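Local coordinates for protein peptidyl-prolyl cis-trans isomerase ([Pseudomonas syringae] pv. tomato str. DC3000, PDB 5XB0) that probably catalyses the cis-trans isomerisation of peptide bonds preceding proline in proteins, here represented by its C-terminal FKBP-type domain, at residues 33-38 with 97-102; 86-91 with 124-129. One frame throughout, in Å; residues are numbered along the deposited sequence.

Interaction 1 (33-38 with 97-102); sequences ILMTEL and WRLVIP
Leu-34 and Thr-36 pair with Val-100 and Arg-98 in an antiparallel strand contact that joins strand 34-37 to strand 96-101 within the curved sheet of the FKBP-type domain. The axes of 34-37 and 97-101 run at 163° to each other, and two hydrogen-bonded pairs set the register: Leu-34 and Val-100 exchange both backbone bonds, Val-100 N to Leu-34 O at 2.8 Å, as do Thr-36 and Arg-98.

The sheet face carrying Met-35, Glu-37, Trp-97 and Leu-99 is built round the indole. Met-35 CG stands anti to its backbone N (chi1 -177°), over one face of the six-membered ring and only 3.4 Å from Trp-97 CE3. The chain then bends, bringing SD 3.8 Å from the centroid of the five-membered ring of Trp-97, close to its normal: a Met-aromatic contact. CE lies over the six-membered ring on that same face, 3.6 Å from Trp-97 CZ2. At the indole edge, Trp-97 NE1 donates to Glu-37 OE2 at 2.9 Å, with the acceptor near the ring plane and the anti lone pair of the carboxylate in use. Farther along, Leu-99 CD2 meets Met-35 CG, while Ile-33 CG1 lies beside Ile-101 CG1, 4.0 Å apart.

On the other face, Leu-34 CB meets Val-100 CB, and both side chains touch Met-17 of helix 6-21. A water bonded to Thr-36 OG1 at 2.7 Å adds weak links to Leu-34 O and Arg-98 NH1; the stronger partner of the guanidinium is Glu-20, through a salt bridge.

Sulfur contact over the face and hydrogen bond at the edge together probably restrict both tilt and rotation of the indole, and the nearby carboxylate would probably polarise its N-H.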
loop_
_atom_site.group_PDB
_atom_site.type_symbol
_atom_site.label_atom_id
_atom_site.label_comp_id
_atom_site.label_asym_id
_atom_site.label_seq_id
_atom_site.Cartn_x
_atom_site.Cartn_y
_atom_site.Cartn_z
ATOM N N ILE A 33 -0.096 8.449 0.466
ATOM C CA ILE A 33 -0.621 7.171 0.945
ATOM C C ILE A 33 -1.756 7.435 1.929
ATOM O O ILE A 33 -1.639 8.298 2.808
ATOM C CB ILE A 33 0.474 6.293 1.614
ATOM C CG1 ILE A 33 1.396 5.675 0.562
ATOM C CG2 ILE A 33 -0.159 5.132 2.388
ATOM C CD1 ILE A 33 2.364 6.621 -0.082
ATOM N N LEU A 34 -2.858 6.700 1.775
ATOM C CA LEU A 34 -4.036 6.874 2.618
ATOM C C LEU A 34 -4.224 5.684 3.537
ATOM O O LEU A 34 -4.295 4.548 3.078
ATOM C CB LEU A 34 -5.285 7.055 1.763
ATOM C CG LEU A 34 -5.186 8.111 0.665
ATOM C CD1 LEU A 34 -6.383 8.029 -0.288
ATOM C CD2 LEU A 34 -5.090 9.508 1.273
ATOM N N MET A 35 -4.338 5.952 4.830
ATOM C CA MET A 35 -4.412 4.895 5.818
ATOM C C MET A 35 -5.736 4.922 6.562
ATOM O O MET A 35 -6.231 5.989 6.973
ATOM C CB MET A 35 -3.250 5.025 6.815
ATOM C CG MET A 35 -3.183 3.920 7.866
ATOM S SD MET A 35 -4.184 4.225 9.340
ATOM C CE MET A 35 -3.162 5.421 10.194
ATOM N N THR A 36 -6.301 3.740 6.748
ATOM C CA THR A 36 -7.431 3.554 7.642
ATOM C C THR A 36 -7.049 2.506 8.680
ATOM O O THR A 36 -6.555 1.445 8.318
ATOM C CB THR A 36 -8.684 3.093 6.889
ATOM O OG1 THR A 36 -8.920 3.955 5.766
ATOM C CG2 THR A 36 -9.901 3.116 7.816
ATOM N N GLU A 37 -7.273 2.789 9.961
ATOM C CA GLU A 37 -6.878 1.841 10.994
ATOM C C GLU A 37 -8.004 0.886 11.319
ATOM O O GLU A 37 -9.079 1.305 11.754
ATOM C CB GLU A 37 -6.437 2.580 12.256
ATOM C CG GLU A 37 -5.995 1.683 13.389
ATOM C CD GLU A 37 -5.158 2.441 14.402
ATOM O OE1 GLU A 37 -5.746 2.933 15.391
ATOM O OE2 GLU A 37 -3.931 2.579 14.189
ATOM N N LEU A 38 -7.754 -0.402 11.101
ATOM C CA LEU A 38 -8.744 -1.424 11.392
ATOM C C LEU A 38 -8.626 -1.809 12.863
ATOM O O LEU A 38 -9.624 -1.896 13.578
ATOM C CB LEU A 38 -8.551 -2.647 10.480
ATOM C CG LEU A 38 -8.314 -2.317 8.999
ATOM C CD1 LEU A 38 -8.116 -3.576 8.164
ATOM C CD2 LEU A 38 -9.449 -1.483 8.431
ATOM N N TRP A 97 -3.884 -2.331 9.365
ATOM C CA TRP A 97 -4.120 -1.121 8.582
ATOM C C TRP A 97 -4.567 -1.417 7.162
ATOM O O TRP A 97 -4.117 -2.390 6.555
ATOM C CB TRP A 97 -2.848 -0.271 8.504
ATOM C CG TRP A 97 -2.566 0.550 9.719
ATOM C CD1 TRP A 97 -3.235 0.522 10.912
ATOM C CD2 TRP A 97 -1.546 1.544 9.852
ATOM N NE1 TRP A 97 -2.691 1.443 11.783
ATOM C CE2 TRP A 97 -1.663 2.090 11.149
ATOM C CE3 TRP A 97 -0.550 2.038 8.991
ATOM C CZ2 TRP A 97 -0.806 3.088 11.622
ATOM C CZ3 TRP A 97 0.285 3.045 9.456
ATOM C CH2 TRP A 97 0.147 3.554 10.761
ATOM N N ARG A 98 -5.437 -0.556 6.636
ATOM C CA ARG A 98 -5.724 -0.500 5.213
ATOM C C ARG A 98 -4.918 0.650 4.635
ATOM O O ARG A 98 -4.933 1.754 5.179
ATOM C CB ARG A 98 -7.228 -0.310 4.966
ATOM C CG ARG A 98 -7.615 -0.108 3.498
ATOM C CD ARG A 98 -9.142 -0.166 3.386
ATOM N NE ARG A 98 -9.653 -0.215 2.020
ATOM C CZ ARG A 98 -9.867 0.872 1.291
ATOM N NH1 ARG A 98 -9.573 2.059 1.803
ATOM N NH2 ARG A 98 -10.352 0.776 0.054
ATOM N N LEU A 99 -4.158 0.371 3.586
ATOM C CA LEU A 99 -3.390 1.398 2.885
ATOM C C LEU A 99 -3.850 1.506 1.452
ATOM O O LEU A 99 -3.941 0.496 0.760
ATOM C CB LEU A 99 -1.891 1.077 2.890
ATOM C CG LEU A 99 -1.166 0.979 4.223
ATOM C CD1 LEU A 99 0.317 0.694 3.974
ATOM C CD2 LEU A 99 -1.336 2.267 5.029
ATOM N N VAL A 100 -4.098 2.723 0.990
ATOM C CA VAL A 100 -4.326 2.960 -0.427
ATOM C C VAL A 100 -3.125 3.731 -0.937
ATOM O O VAL A 100 -2.822 4.810 -0.437
ATOM C CB VAL A 100 -5.619 3.754 -0.700
ATOM C CG1 VAL A 100 -5.860 3.871 -2.199
ATOM C CG2 VAL A 100 -6.809 3.069 -0.043
ATOM N N ILE A 101 -2.438 3.160 -1.917
ATOM C CA ILE A 101 -1.146 3.679 -2.354
ATOM C C ILE A 101 -1.250 4.150 -3.798
ATOM O O ILE A 101 -1.607 3.362 -4.685
ATOM C CB ILE A 101 -0.053 2.585 -2.203
ATOM C CG1 ILE A 101 -0.018 2.113 -0.739
ATOM C CG2 ILE A 101 1.307 3.088 -2.656
ATOM C CD1 ILE A 101 0.956 0.995 -0.464
ATOM N N PRO A 102 -0.951 5.438 -4.047
ATOM C CA PRO A 102 -0.987 5.940 -5.430
ATOM C C PRO A 102 0.037 5.240 -6.291
ATOM O O PRO A 102 1.050 4.751 -5.774
ATOM C CB PRO A 102 -0.664 7.439 -5.289
ATOM C CG PRO A 102 0.073 7.543 -4.005
ATOM C CD PRO A 102 -0.482 6.461 -3.096
HETATM O O HOH W 1 -7.429 3.679 3.540
#

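Interaction 2 (86-91 with 124-129); sequences SALQNM and FEIELI
Ile-126 is the first residue of strand segment 124-129 to meet the 86-91 turn: its CD1 lies 4.1 Å from Leu-88 CD2, the two side chains crossing at a slant. Its carbonyl also takes part, since Met-91 CE comes within 3.4 Å of Ile-126 O. That reach follows from the methionine's shape, with CG anti to the backbone N (chi1 -169°) and an extended chain beyond it. Glu-127 points away from the turn and has a weak, long ion pair with Arg-55. At Leu-128 the packing resumes, as the side chains of Met-91 and Leu-128 run past one another in opposing senses: Leu-128 CB is 3.9 Å from Met-91 SD, while Leu-128 CD2 approaches Met-91 O to 3.2 Å. This carbonyl oxygen is buried without a polar partner.

The turn is held from within. Ala-87 O accepts from Asn-90 N at 3.0 Å and, from the same side of the carbonyl plane, from Asn-90 ND2 at 3.1 Å.

Apolar packing of a short helix and its C-terminal turn on the concave side of a curved antiparallel sheet is characteristic of the FKBP fold, where the sheet wraps round that helix.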
loop_
_atom_site.group_PDB
_atom_site.type_symbol
_atom_site.label_atom_id
_atom_site.label_comp_id
_atom_site.label_asym_id
_atom_site.label_seq_id
_atom_site.Cartn_x
_atom_site.Cartn_y
_atom_site.Cartn_z
ATOM N N SER A 86 7.557 4.269 3.311
ATOM C CA SER A 86 7.188 5.440 4.079
ATOM C C SER A 86 6.049 5.141 5.042
ATOM O O SER A 86 6.104 5.528 6.199
ATOM C CB SER A 86 6.802 6.596 3.156
ATOM O OG SER A 86 5.782 6.206 2.262
ATOM N N ALA A 87 5.007 4.473 4.563
ATOM C CA ALA A 87 3.815 4.337 5.389
ATOM C C ALA A 87 4.082 3.470 6.614
ATOM O O ALA A 87 3.633 3.789 7.718
ATOM C CB ALA A 87 2.663 3.760 4.576
ATOM N N LEU A 88 4.824 2.383 6.431
ATOM C CA LEU A 88 4.931 1.412 7.518
ATOM C C LEU A 88 5.814 1.912 8.669
ATOM O O LEU A 88 5.745 1.390 9.786
ATOM C CB LEU A 88 5.432 0.073 6.985
ATOM C CG LEU A 88 4.453 -0.637 6.046
ATOM C CD1 LEU A 88 4.948 -2.042 5.676
ATOM C CD2 LEU A 88 3.054 -0.701 6.664
ATOM N N GLN A 89 6.614 2.949 8.431
ATOM C CA GLN A 89 7.374 3.549 9.536
ATOM C C GLN A 89 6.464 4.156 10.604
ATOM O O GLN A 89 6.904 4.416 11.726
ATOM C CB GLN A 89 8.322 4.621 9.005
ATOM C CG GLN A 89 9.492 4.035 8.251
ATOM C CD GLN A 89 10.382 5.111 7.673
ATOM O OE1 GLN A 89 11.045 5.854 8.408
ATOM N NE2 GLN A 89 10.380 5.224 6.350
ATOM N N ASN A 90 5.200 4.365 10.249
ATOM C CA ASN A 90 4.206 4.904 11.168
ATOM C C ASN A 90 3.474 3.836 11.959
ATOM O O ASN A 90 2.725 4.147 12.895
ATOM C CB ASN A 90 3.176 5.714 10.390
ATOM C CG ASN A 90 3.783 6.900 9.701
ATOM O OD1 ASN A 90 4.138 7.876 10.351
ATOM N ND2 ASN A 90 3.915 6.824 8.380
ATOM N N MET A 91 3.677 2.582 11.576
ATOM C CA MET A 91 2.793 1.511 12.014
ATOM C C MET A 91 3.339 0.742 13.212
ATOM O O MET A 91 4.425 0.183 13.144
ATOM C CB MET A 91 2.554 0.547 10.855
ATOM C CG MET A 91 1.446 -0.443 11.135
ATOM S SD MET A 91 1.123 -1.480 9.699
ATOM C CE MET A 91 -0.317 -2.389 10.270
ATOM N N PHE A 124 -3.991 -2.209 0.041
ATOM C CA PHE A 124 -3.447 -3.267 0.893
ATOM C C PHE A 124 -4.183 -3.366 2.208
ATOM O O PHE A 124 -4.566 -2.358 2.786
ATOM C CB PHE A 124 -1.973 -3.014 1.199
ATOM C CG PHE A 124 -1.064 -3.239 0.043
ATOM C CD1 PHE A 124 -0.510 -4.488 -0.176
ATOM C CD2 PHE A 124 -0.733 -2.198 -0.808
ATOM C CE1 PHE A 124 0.352 -4.698 -1.249
ATOM C CE2 PHE A 124 0.122 -2.409 -1.888
ATOM C CZ PHE A 124 0.666 -3.660 -2.098
ATOM N N GLU A 125 -4.370 -4.587 2.691
ATOM C CA GLU A 125 -4.673 -4.765 4.098
ATOM C C GLU A 125 -3.460 -5.437 4.728
ATOM O O GLU A 125 -3.010 -6.458 4.231
ATOM C CB GLU A 125 -5.948 -5.584 4.285
ATOM C CG GLU A 125 -7.180 -4.815 3.818
ATOM C CD GLU A 125 -8.468 -5.296 4.453
ATOM O OE1 GLU A 125 -8.406 -5.990 5.492
ATOM O OE2 GLU A 125 -9.546 -4.966 3.913
ATOM N N ILE A 126 -2.919 -4.840 5.789
ATOM C CA ILE A 126 -1.658 -5.280 6.375
ATOM C C ILE A 126 -1.783 -5.452 7.878
ATOM O O ILE A 126 -2.295 -4.577 8.562
ATOM C CB ILE A 126 -0.527 -4.270 6.086
ATOM C CG1 ILE A 126 -0.344 -4.093 4.579
ATOM C CG2 ILE A 126 0.776 -4.705 6.749
ATOM C CD1 ILE A 126 0.650 -3.034 4.216
ATOM N N GLU A 127 -1.333 -6.595 8.380
ATOM C CA GLU A 127 -1.180 -6.807 9.817
ATOM C C GLU A 127 0.304 -6.830 10.143
ATOM O O GLU A 127 1.057 -7.616 9.563
ATOM C CB GLU A 127 -1.838 -8.112 10.269
ATOM C CG GLU A 127 -1.728 -8.302 11.787
ATOM C CD GLU A 127 -2.387 -9.565 12.291
ATOM O OE1 GLU A 127 -2.689 -9.611 13.506
ATOM O OE2 GLU A 127 -2.592 -10.504 11.485
ATOM N N LEU A 128 0.737 -5.960 11.051
ATOM C CA LEU A 128 2.153 -5.924 11.395
ATOM C C LEU A 128 2.409 -6.848 12.595
ATOM O O LEU A 128 1.974 -6.581 13.715
ATOM C CB LEU A 128 2.602 -4.491 11.685
ATOM C CG LEU A 128 4.095 -4.320 11.957
ATOM C CD1 LEU A 128 4.983 -4.763 10.774
ATOM C CD2 LEU A 128 4.384 -2.882 12.310
ATOM N N ILE A 129 3.115 -7.942 12.344
ATOM C CA ILE A 129 3.320 -8.978 13.349
ATOM C C ILE A 129 4.550 -8.705 14.208
ATOM O O ILE A 129 4.557 -8.966 15.418
ATOM C CB ILE A 129 3.465 -10.361 12.677
ATOM C CG1 ILE A 129 2.261 -10.644 11.781
ATOM C CG2 ILE A 129 3.629 -11.466 13.712
ATOM C CD1 ILE A 129 0.959 -10.596 12.514
#

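In the fold
Interactions 1 and 2 have centres about 9 Å apart and share one antiparallel sheet. Along the chain their segments alternate, in the order 33-38, 86-91, 97-102, 124-129, so the two contacts interlock. Strands 96-101 and 122-132 are sheet neighbours, and probable backbone hydrogen bonds, Trp-97 O to Ile-126 N and Leu-99 O to Phe-124 N, both 2.8 Å, connect the contacts directly. Trp-97 CH2 also packs 3.6 Å from Met-91 CA, placing the indole between strand 34-37 and the turn after helix 82-87. Together the contacts join the 34-37 strand of the sheet to the helix-on-sheet core of the domain.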